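Local coordinates for lipase aflb (Neosartorya fumigata, PDB 6IDY), which is a fungal lipase that probably hydrolyses ester bonds of lipids and carries a bound calcium ion, at residues A[341-355]-A[383-397]. Numbering follows the deposited sequence.
Sequences VSNNHLQTICGGKPA and PGDPSRLDLDVVCGR
The disulfide between Cys350 and Cys395 ties the turn after helix 346-349 to the 391-396 region, and illustrates how one covalent link can be backed by weaker contacts on both flanks. Both sulfurs lean back toward their own backbone N, and the bridge closes with a chi3 of -66°. Beyond it, Cys395 O accepts a hydrogen bond from Ala355 N at 2.9 Å, nearly straight at the hydrogen (166°), while CD of Pro354 lies 3.3 Å from the same oxygen. On the other flank Ile349 turns its CG2 branch to two partners: it meets CD2 of Leu391 at 3.8 Å and CB of Pro386 at 4.0 Å, the side chains crossing at about a right angle each time. Farther along, on edge strand 341-345 of the sheet, Ser342 OG donates to Gly384 O over 2.7 Å. Asn344 ND2 in turn donates to that hydroxyl at 2.9 Å, with OG close to its amide plane, and also binds Thr312 O of the adjacent strand; its OD1 lies 3.6 Å from CD of Pro386. Pro383, near the calcium ion, packs CG against Val341 N. The serine hydroxyl thus both accepts and donates, its proton directed to Gly384 O, so a short hydrogen-bond chain, an apolar patch and a covalent bridge together fasten the segment after helix 368-379 to the edge strand and to the helix and turn that follow it.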
# COMPACT_ATOMS: atom_id res chain seq x y z
N VAL A 341 -2.87 -18.11 -9.06
CA VAL A 341 -1.94 -17.01 -8.78
C VAL A 341 -1.36 -16.49 -10.09
O VAL A 341 -1.00 -17.28 -10.96
CB VAL A 341 -0.78 -17.42 -7.82
CG1 VAL A 341 0.24 -16.29 -7.62
CG2 VAL A 341 -1.31 -17.86 -6.46
N SER A 342 -1.24 -15.17 -10.21
CA SER A 342 -0.54 -14.56 -11.33
C SER A 342 0.45 -13.58 -10.71
O SER A 342 0.08 -12.79 -9.85
CB SER A 342 -1.49 -13.90 -12.33
OG SER A 342 -2.15 -12.76 -11.81
N ASN A 343 1.73 -13.72 -11.07
CA ASN A 343 2.81 -12.87 -10.59
C ASN A 343 3.22 -12.02 -11.77
O ASN A 343 3.81 -12.51 -12.73
CB ASN A 343 3.96 -13.69 -10.00
CG ASN A 343 3.55 -14.42 -8.75
OD1 ASN A 343 3.19 -13.82 -7.74
ND2 ASN A 343 3.57 -15.73 -8.79
N ASN A 344 2.80 -10.76 -11.72
CA ASN A 344 2.89 -9.85 -12.84
C ASN A 344 3.98 -8.79 -12.70
O ASN A 344 3.79 -7.76 -12.06
CB ASN A 344 1.51 -9.23 -13.10
CG ASN A 344 0.42 -10.29 -13.21
OD1 ASN A 344 0.25 -10.93 -14.25
ND2 ASN A 344 -0.30 -10.53 -12.13
N HIS A 345 5.12 -9.06 -13.35
CA HIS A 345 6.29 -8.18 -13.39
C HIS A 345 6.12 -7.25 -14.58
O HIS A 345 6.08 -7.71 -15.73
CB HIS A 345 7.57 -9.01 -13.51
CG HIS A 345 8.84 -8.21 -13.49
ND1 HIS A 345 9.80 -8.36 -14.47
CD2 HIS A 345 9.25 -7.28 -12.60
CE1 HIS A 345 10.78 -7.54 -14.14
NE2 HIS A 345 10.49 -6.87 -13.02
N LEU A 346 5.98 -5.93 -14.31
CA LEU A 346 5.75 -4.91 -15.35
C LEU A 346 6.73 -4.98 -16.51
O LEU A 346 6.31 -4.95 -17.66
CB LEU A 346 5.75 -3.48 -14.78
CG LEU A 346 4.79 -3.14 -13.64
CD1 LEU A 346 4.91 -1.66 -13.31
CD2 LEU A 346 3.35 -3.44 -14.01
N GLN A 347 8.04 -5.07 -16.20
CA GLN A 347 9.14 -5.07 -17.16
C GLN A 347 9.27 -6.38 -17.95
O GLN A 347 10.04 -6.43 -18.91
CB GLN A 347 10.47 -4.68 -16.47
CG GLN A 347 10.52 -3.22 -15.97
CD GLN A 347 9.65 -2.94 -14.76
OE1 GLN A 347 9.40 -3.82 -13.92
NE2 GLN A 347 9.17 -1.71 -14.62
N THR A 348 8.50 -7.41 -17.59
CA THR A 348 8.45 -8.67 -18.34
C THR A 348 7.26 -8.61 -19.30
O THR A 348 7.45 -8.71 -20.51
CB THR A 348 8.37 -9.89 -17.39
OG1 THR A 348 9.59 -10.00 -16.66
CG2 THR A 348 8.13 -11.20 -18.14
N ILE A 349 6.04 -8.44 -18.76
CA ILE A 349 4.79 -8.38 -19.53
C ILE A 349 4.79 -7.22 -20.53
O ILE A 349 4.40 -7.42 -21.69
CB ILE A 349 3.54 -8.37 -18.59
CG1 ILE A 349 3.51 -9.63 -17.70
CG2 ILE A 349 2.23 -8.22 -19.39
CD1 ILE A 349 2.69 -9.50 -16.48
N CYS A 350 5.26 -6.02 -20.10
CA CYS A 350 5.33 -4.84 -20.97
C CYS A 350 6.78 -4.42 -21.26
O CYS A 350 7.07 -3.23 -21.33
CB CYS A 350 4.51 -3.69 -20.38
SG CYS A 350 2.73 -4.00 -20.31
N GLY A 351 7.67 -5.40 -21.44
CA GLY A 351 9.08 -5.18 -21.74
C GLY A 351 9.31 -4.33 -22.96
O GLY A 351 8.74 -4.60 -24.02
N GLY A 352 10.08 -3.25 -22.78
CA GLY A 352 10.41 -2.29 -23.84
C GLY A 352 9.23 -1.48 -24.34
O GLY A 352 9.27 -0.97 -25.46
N LYS A 353 8.17 -1.36 -23.52
CA LYS A 353 6.95 -0.62 -23.85
C LYS A 353 6.68 0.44 -22.76
O LYS A 353 7.19 0.28 -21.65
CB LYS A 353 5.75 -1.59 -23.97
CG LYS A 353 5.87 -2.66 -25.06
CD LYS A 353 5.50 -2.15 -26.45
CE LYS A 353 5.47 -3.25 -27.49
NZ LYS A 353 6.83 -3.74 -27.84
N PRO A 354 5.88 1.51 -23.04
CA PRO A 354 5.65 2.55 -22.02
C PRO A 354 5.21 2.07 -20.63
O PRO A 354 5.74 2.56 -19.64
CB PRO A 354 4.59 3.45 -22.67
CG PRO A 354 4.88 3.35 -24.12
CD PRO A 354 5.24 1.89 -24.32
N ALA A 355 4.28 1.10 -20.54
CA ALA A 355 3.79 0.56 -19.27
C ALA A 355 4.84 -0.27 -18.51
O ALA A 355 4.66 -0.54 -17.32
CB ALA A 355 2.52 -0.26 -19.50
N PRO A 383 -7.26 -15.42 -10.65
CA PRO A 383 -6.57 -14.12 -10.70
C PRO A 383 -6.59 -13.42 -12.06
O PRO A 383 -7.13 -13.95 -13.04
CB PRO A 383 -5.13 -14.50 -10.31
CG PRO A 383 -4.97 -15.88 -10.87
CD PRO A 383 -6.31 -16.55 -10.70
N GLY A 384 -5.98 -12.23 -12.12
CA GLY A 384 -5.81 -11.46 -13.34
C GLY A 384 -4.89 -12.23 -14.28
O GLY A 384 -3.96 -12.87 -13.81
N ASP A 385 -5.20 -12.23 -15.57
CA ASP A 385 -4.44 -12.98 -16.57
C ASP A 385 -4.01 -12.05 -17.71
O ASP A 385 -4.87 -11.59 -18.46
CB ASP A 385 -5.28 -14.16 -17.09
CG ASP A 385 -4.55 -15.19 -17.93
OD1 ASP A 385 -3.44 -14.89 -18.43
OD2 ASP A 385 -5.08 -16.30 -18.10
N PRO A 386 -2.68 -11.80 -17.89
CA PRO A 386 -2.24 -10.91 -18.98
C PRO A 386 -2.56 -11.43 -20.39
O PRO A 386 -2.66 -10.62 -21.32
CB PRO A 386 -0.74 -10.75 -18.75
CG PRO A 386 -0.34 -11.88 -17.90
CD PRO A 386 -1.53 -12.27 -17.07
N SER A 387 -2.76 -12.76 -20.54
CA SER A 387 -3.09 -13.38 -21.83
C SER A 387 -4.51 -13.03 -22.30
O SER A 387 -4.81 -13.19 -23.48
CB SER A 387 -2.88 -14.89 -21.78
OG SER A 387 -3.91 -15.55 -21.07
N ARG A 388 -5.38 -12.53 -21.38
CA ARG A 388 -6.76 -12.12 -21.69
C ARG A 388 -6.82 -10.64 -22.04
O ARG A 388 -7.88 -10.13 -22.40
CB ARG A 388 -7.70 -12.40 -20.52
CG ARG A 388 -8.09 -13.86 -20.34
CD ARG A 388 -9.29 -14.00 -19.41
NE ARG A 388 -9.00 -13.53 -18.05
CZ ARG A 388 -8.86 -14.32 -16.99
NH1 ARG A 388 -8.99 -15.63 -17.12
NH2 ARG A 388 -8.60 -13.80 -15.80
N LEU A 389 -5.69 -9.94 -21.93
CA LEU A 389 -5.62 -8.50 -22.20
C LEU A 389 -5.07 -8.20 -23.59
O LEU A 389 -4.25 -8.96 -24.11
CB LEU A 389 -4.76 -7.78 -21.14
CG LEU A 389 -5.16 -7.90 -19.67
CD1 LEU A 389 -4.11 -7.27 -18.77
CD2 LEU A 389 -6.52 -7.25 -19.40
N ASP A 390 -5.47 -7.05 -24.15
CA ASP A 390 -4.92 -6.55 -25.41
C ASP A 390 -3.66 -5.80 -24.96
O ASP A 390 -3.73 -4.61 -24.63
CB ASP A 390 -5.93 -5.61 -26.10
CG ASP A 390 -5.53 -5.12 -27.49
OD1 ASP A 390 -4.34 -5.27 -27.86
OD2 ASP A 390 -6.41 -4.57 -28.19
N LEU A 391 -2.52 -6.53 -24.87
CA LEU A 391 -1.25 -5.98 -24.39
C LEU A 391 -0.67 -4.87 -25.26
O LEU A 391 -0.01 -4.00 -24.71
CB LEU A 391 -0.20 -7.07 -24.10
CG LEU A 391 -0.52 -8.04 -22.95
CD1 LEU A 391 0.57 -9.08 -22.81
CD2 LEU A 391 -0.71 -7.32 -21.62
N ASP A 392 -0.95 -4.84 -26.57
CA ASP A 392 -0.46 -3.74 -27.43
C ASP A 392 -1.06 -2.40 -26.97
O ASP A 392 -0.33 -1.41 -26.88
CB ASP A 392 -0.79 -4.00 -28.91
CG ASP A 392 -0.08 -5.20 -29.52
OD1 ASP A 392 1.14 -5.37 -29.26
OD2 ASP A 392 -0.73 -5.97 -30.26
N VAL A 393 -2.36 -2.38 -26.64
CA VAL A 393 -3.08 -1.20 -26.17
C VAL A 393 -2.66 -0.89 -24.72
O VAL A 393 -2.25 0.23 -24.43
CB VAL A 393 -4.62 -1.36 -26.33
CG1 VAL A 393 -5.38 -0.20 -25.69
CG2 VAL A 393 -5.01 -1.51 -27.80
N VAL A 394 -2.75 -1.89 -23.81
CA VAL A 394 -2.42 -1.74 -22.39
C VAL A 394 -0.96 -1.30 -22.17
O VAL A 394 -0.73 -0.31 -21.47
CB VAL A 394 -2.80 -3.02 -21.59
CG1 VAL A 394 -2.28 -2.96 -20.16
CG2 VAL A 394 -4.32 -3.24 -21.60
N CYS A 395 0.02 -1.99 -22.80
CA CYS A 395 1.45 -1.67 -22.65
C CYS A 395 1.83 -0.34 -23.31
O CYS A 395 2.81 0.27 -22.89
CB CYS A 395 2.35 -2.81 -23.12
SG CYS A 395 2.11 -4.37 -22.22
N GLY A 396 1.04 0.11 -24.28
CA GLY A 396 1.23 1.38 -24.99
C GLY A 396 0.88 2.60 -24.16
O GLY A 396 1.29 3.72 -24.50
N ARG A 397 0.11 2.41 -23.08
CA ARG A 397 -0.31 3.47 -22.18
C ARG A 397 0.76 3.75 -21.11
O ARG A 397 1.61 2.90 -20.84
CB ARG A 397 -1.62 3.08 -21.47
CG ARG A 397 -2.87 2.98 -22.35
CD ARG A 397 -3.96 2.30 -21.54
NE ARG A 397 -5.25 2.24 -22.24
CZ ARG A 397 -6.20 1.34 -21.98
NH1 ARG A 397 -6.00 0.40 -21.06
NH2 ARG A 397 -7.34 1.36 -22.65